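Local coordinates for SCO family protein (Aquifex aeolicus, PDB 3ME7), which belongs to the SCO1/2 family of thioredoxin-like proteins and probably binds copper and takes part in electron transfer at the membrane, at residues A[13-16]-A[17-21]; A[147-150]-A[151-154]. All coordinates share one frame; numbering follows the deposited sequence.

Overall arrangement
Two local contacts lie on opposite sides of the centre of this thioredoxin-like SCO domain, their centres 28 Å apart and their nearest atoms about 17 Å apart, so they do not touch. Interaction 1 turns the chain between strands 12-15 and 20-22 at one edge of the main sheet, away from the predicted copper site. Interaction 2 starts helix 150-160 just after strand 139-144, the outermost strand at the other edge. It lies nearer the site: the Tyr148 side chain is about 9 Å from those of Cys44 and His126, both predicted copper ligands. Cys44 is here in a disulfide with Cys40.

Interaction 1: A[13-16]-A[17-21]; sequences LVDS and YGNEF
Leu13 and Phe21 form an antiparallel hydrogen-bonded pair in a beta hairpin whose strands are joined by a type I turn from Asp15 to Gly18. Backbone bonds come first: Leu13 N gives to Phe21 O (2.8 Å), Phe21 N returns to Leu13 O, Asp15 N reaches Asn19 O, and Gly18 N closes the turn on Asp15 O. The polar side-chain bonds centre on Asp15, whose CG is tucked between its own N and carbonyl carbon (chi1 75°), bringing the carboxylate over the turn. OD1 takes Tyr17 N and Asn19 N, each at 2.9 Å, from opposite faces of the carboxylate plane. Asn19 ND2, with its partner in the amide plane, reaches the syn lone pair of Asp15 OD2 at 3.1 Å. Replacing Asp15 by an alanine would probably leave the backbone N-H groups of Tyr17 and Asn19 without their acceptor and the Asn19 side-chain amide freer to rotate. Beyond the hairpin, Glu20 OE1 forms a salt bridge with Lys101, and Ser16 and Tyr17 bond Gln85 of helix 78-87. On one face of the sheet Val14 CG2 meets Glu20 CG; on the other Leu13 CB makes a CH-pi contact over the Phe21 ring, 4.1 Å from its centroid.

Interaction 2: A[147-150]-A[151-154]; sequences NYNY and LEFV
Asn149 and Glu152 form a capping box at the start of helix 150-160, Asn149 being the N-cap. Its OD1 accepts from Glu152 N at 2.9 Å, the donor tilted from the carbonyl plane. Glu152 supplies the return half of the box. Its CB lies 3.5 Å from Asn149 OD1. CG, set between its own backbone N and carbonyl carbon (chi1 65°), turns back over the N-cap and comes close to Asn149 O. From there the chain runs extended, and CD passes alongside Asn149 ND2; carboxylate and amide stack with their planes 7° apart. At the tip OE1 accepts from Asn149 N at 2.9 Å in a nearly straight bond, met on its anti side. OE1 also takes a water that bridges to Asn147 O, while OE2 takes a second water, itself the acceptor of Asn149 ND2. Both carboxylate oxygens are thus tied to the segment before the helix.

Apolar contacts lie beside the box. The edge of Phe153 is turned toward the face of Tyr148 in an offset edge-to-face pair, planes at 67°, and CE1 of Phe153 also approaches Tyr148 CB. Leu51 of helix 43-52 and Ile143 of strand 139-144 touch both side chains, so the pair joins the helix start to the body of the domain. One turn into the helix, Val154 N bonds Tyr150 O at 3.0 Å, and Val154 CG2 lies over one face of the Tyr150 ring, 3.5 Å from its centroid.

Interaction 1: A[13-16]-A[17-21]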
loop_
_atom_site.group_PDB
_atom_site.type_symbol
_atom_site.label_atom_id
_atom_site.label_comp_id
_atom_site.label_asym_id
_atom_site.label_seq_id
_atom_site.Cartn_x
_atom_site.Cartn_y
_atom_site.Cartn_z
ATOM N N LEU A 13 10.269 7.083 -2.566
ATOM C CA LEU A 13 9.207 7.456 -1.641
ATOM C C LEU A 13 9.796 8.266 -0.495
ATOM O O LEU A 13 10.995 8.181 -0.210
ATOM C CB LEU A 13 8.534 6.186 -1.100
ATOM C CG LEU A 13 7.975 5.235 -2.161
ATOM C CD1 LEU A 13 7.642 3.874 -1.478
ATOM C CD2 LEU A 13 6.781 5.820 -2.857
ATOM N N VAL A 14 8.956 9.058 0.159
ATOM C CA VAL A 14 9.344 9.862 1.314
ATOM C C VAL A 14 8.287 9.591 2.385
ATOM O O VAL A 14 7.070 9.796 2.141
ATOM C CB VAL A 14 9.379 11.366 0.978
ATOM C CG1 VAL A 14 9.996 12.159 2.124
ATOM C CG2 VAL A 14 10.161 11.615 -0.316
ATOM N N ASP A 15 8.735 9.096 3.543
ATOM C CA ASP A 15 7.805 8.830 4.637
ATOM C C ASP A 15 7.399 10.103 5.383
ATOM O O ASP A 15 7.888 11.188 5.085
ATOM C CB ASP A 15 8.300 7.713 5.576
ATOM C CG ASP A 15 9.405 8.147 6.489
ATOM O OD1 ASP A 15 9.635 9.356 6.635
ATOM O OD2 ASP A 15 10.010 7.234 7.097
ATOM N N SER A 16 6.485 9.963 6.340
ATOM C CA SER A 16 5.895 11.126 7.001
ATOM C C SER A 16 6.874 11.840 7.929
ATOM O O SER A 16 6.567 12.921 8.437
ATOM C CB SER A 16 4.645 10.714 7.781
ATOM O OG SER A 16 4.948 9.664 8.686
ATOM N N TYR A 17 8.035 11.235 8.157
ATOM C CA TYR A 17 9.117 11.888 8.906
ATOM C C TYR A 17 10.120 12.595 8.006
ATOM O O TYR A 17 11.069 13.221 8.493
ATOM C CB TYR A 17 9.850 10.881 9.795
ATOM C CG TYR A 17 8.952 10.225 10.805
ATOM C CD1 TYR A 17 8.727 10.811 12.048
ATOM C CD2 TYR A 17 8.301 9.029 10.507
ATOM C CE1 TYR A 17 7.886 10.208 12.982
ATOM C CE2 TYR A 17 7.453 8.422 11.430
ATOM C CZ TYR A 17 7.248 9.017 12.660
ATOM O OH TYR A 17 6.411 8.423 13.572
ATOM N N GLY A 18 9.912 12.485 6.697
ATOM C CA GLY A 18 10.809 13.077 5.710
ATOM C C GLY A 18 11.956 12.160 5.307
ATOM O O GLY A 18 12.855 12.578 4.578
ATOM N N ASN A 19 11.929 10.913 5.775
ATOM C CA ASN A 19 12.940 9.930 5.358
ATOM C C ASN A 19 12.724 9.466 3.934
ATOM O O ASN A 19 11.676 8.921 3.601
ATOM C CB ASN A 19 12.936 8.696 6.262
ATOM C CG ASN A 19 13.200 9.030 7.709
ATOM O OD1 ASN A 19 14.191 9.696 8.036
ATOM N ND2 ASN A 19 12.319 8.567 8.594
ATOM N N GLU A 20 13.731 9.667 3.101
ATOM C CA GLU A 20 13.652 9.261 1.707
ATOM C C GLU A 20 14.239 7.866 1.515
ATOM O O GLU A 20 15.283 7.537 2.086
ATOM C CB GLU A 20 14.452 10.247 0.874
ATOM C CG GLU A 20 13.820 10.624 -0.383
ATOM C CD GLU A 20 14.483 11.830 -0.987
ATOM O OE1 GLU A 20 14.186 12.974 -0.577
ATOM O OE2 GLU A 20 15.308 11.603 -1.863
ATOM N N PHE A 21 13.577 7.053 0.705
ATOM C CA PHE A 21 14.062 5.707 0.402
ATOM C C PHE A 21 13.529 5.240 -0.947
ATOM O O PHE A 21 12.577 5.819 -1.497
ATOM C CB PHE A 21 13.667 4.713 1.514
ATOM C CG PHE A 21 12.172 4.477 1.638
ATOM C CD1 PHE A 21 11.354 5.371 2.352
ATOM C CD2 PHE A 21 11.584 3.347 1.078
ATOM C CE1 PHE A 21 9.975 5.151 2.470
ATOM C CE2 PHE A 21 10.207 3.106 1.197
ATOM C CZ PHE A 21 9.399 4.022 1.896
#

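Interaction 2: A[147-150]-A[151-154]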
loop_
_atom_site.group_PDB
_atom_site.type_symbol
_atom_site.label_atom_id
_atom_site.label_comp_id
_atom_site.label_asym_id
_atom_site.label_seq_id
_atom_site.Cartn_x
_atom_site.Cartn_y
_atom_site.Cartn_z
ATOM N N ASN A 147 -14.293 -3.624 2.965
ATOM C CA ASN A 147 -14.822 -4.512 4.007
ATOM C C ASN A 147 -14.000 -5.797 4.037
ATOM O O ASN A 147 -14.457 -6.832 3.559
ATOM C CB ASN A 147 -16.311 -4.839 3.735
ATOM C CG ASN A 147 -17.210 -3.596 3.711
ATOM O OD1 ASN A 147 -17.179 -2.774 4.629
ATOM N ND2 ASN A 147 -18.037 -3.469 2.663
ATOM N N TYR A 148 -12.784 -5.714 4.582
ATOM C CA TYR A 148 -11.793 -6.796 4.448
ATOM C C TYR A 148 -12.073 -7.970 5.361
ATOM O O TYR A 148 -12.537 -7.797 6.501
ATOM C CB TYR A 148 -10.362 -6.272 4.660
ATOM C CG TYR A 148 -10.008 -5.105 3.767
ATOM C CD1 TYR A 148 -10.318 -5.131 2.408
ATOM C CD2 TYR A 148 -9.349 -3.982 4.269
ATOM C CE1 TYR A 148 -10.008 -4.067 1.586
ATOM C CE2 TYR A 148 -9.042 -2.902 3.450
ATOM C CZ TYR A 148 -9.360 -2.952 2.115
ATOM O OH TYR A 148 -9.068 -1.891 1.297
ATOM N N ASN A 149 -11.825 -9.173 4.846
ATOM C CA ASN A 149 -11.861 -10.350 5.689
ATOM C C ASN A 149 -10.462 -10.902 5.926
ATOM O O ASN A 149 -9.538 -10.691 5.142
ATOM C CB ASN A 149 -12.861 -11.410 5.201
ATOM C CG ASN A 149 -12.488 -12.008 3.863
ATOM O OD1 ASN A 149 -11.610 -12.865 3.770
ATOM N ND2 ASN A 149 -13.194 -11.592 2.822
ATOM N N TYR A 150 -10.321 -11.596 7.046
ATOM C CA TYR A 150 -9.060 -12.155 7.465
ATOM C C TYR A 150 -8.500 -13.159 6.457
ATOM O O TYR A 150 -7.313 -13.093 6.098
ATOM C CB TYR A 150 -9.267 -12.820 8.828
ATOM C CG TYR A 150 -8.104 -13.652 9.325
ATOM C CD1 TYR A 150 -6.931 -13.057 9.796
ATOM C CD2 TYR A 150 -8.192 -15.046 9.330
ATOM C CE1 TYR A 150 -5.872 -13.832 10.261
ATOM C CE2 TYR A 150 -7.155 -15.833 9.782
ATOM C CZ TYR A 150 -5.991 -15.222 10.244
ATOM O OH TYR A 150 -4.946 -15.994 10.700
ATOM N N LEU A 151 -9.349 -14.080 5.995
ATOM C CA LEU A 151 -8.864 -15.150 5.129
ATOM C C LEU A 151 -8.202 -14.607 3.867
ATOM O O LEU A 151 -7.137 -15.088 3.476
ATOM C CB LEU A 151 -9.963 -16.154 4.776
ATOM C CG LEU A 151 -9.441 -17.424 4.091
ATOM C CD1 LEU A 151 -8.397 -18.113 4.965
ATOM C CD2 LEU A 151 -10.584 -18.386 3.772
ATOM N N GLU A 152 -8.822 -13.601 3.259
ATOM C CA GLU A 152 -8.255 -13.043 2.014
ATOM C C GLU A 152 -6.844 -12.476 2.216
ATOM O O GLU A 152 -6.000 -12.587 1.321
ATOM C CB GLU A 152 -9.197 -12.050 1.310
ATOM C CG GLU A 152 -9.514 -10.761 2.060
ATOM C CD GLU A 152 -10.602 -9.930 1.375
ATOM O OE1 GLU A 152 -11.193 -9.066 2.067
ATOM O OE2 GLU A 152 -10.847 -10.136 0.161
ATOM N N PHE A 153 -6.586 -11.880 3.383
ATOM C CA PHE A 153 -5.250 -11.363 3.706
ATOM C C PHE A 153 -4.248 -12.474 3.997
ATOM O O PHE A 153 -3.116 -12.415 3.515
ATOM C CB PHE A 153 -5.301 -10.344 4.854
ATOM C CG PHE A 153 -5.637 -8.972 4.390
ATOM C CD1 PHE A 153 -6.961 -8.613 4.143
ATOM C CD2 PHE A 153 -4.627 -8.064 4.140
ATOM C CE1 PHE A 153 -7.260 -7.333 3.674
ATOM C CE2 PHE A 153 -4.923 -6.764 3.669
ATOM C CZ PHE A 153 -6.234 -6.421 3.436
ATOM N N VAL A 154 -4.667 -13.475 4.776
ATOM C CA VAL A 154 -3.824 -14.660 4.992
ATOM C C VAL A 154 -3.405 -15.282 3.659
ATOM O O VAL A 154 -2.229 -15.527 3.431
ATOM C CB VAL A 154 -4.512 -15.695 5.894
ATOM C CG1 VAL A 154 -3.780 -17.021 5.869
ATOM C CG2 VAL A 154 -4.603 -15.163 7.317
HETATM O O HOH W 1 -13.662 -8.287 1.398
HETATM O O HOH W 2 -12.976 -11.696 0.103
#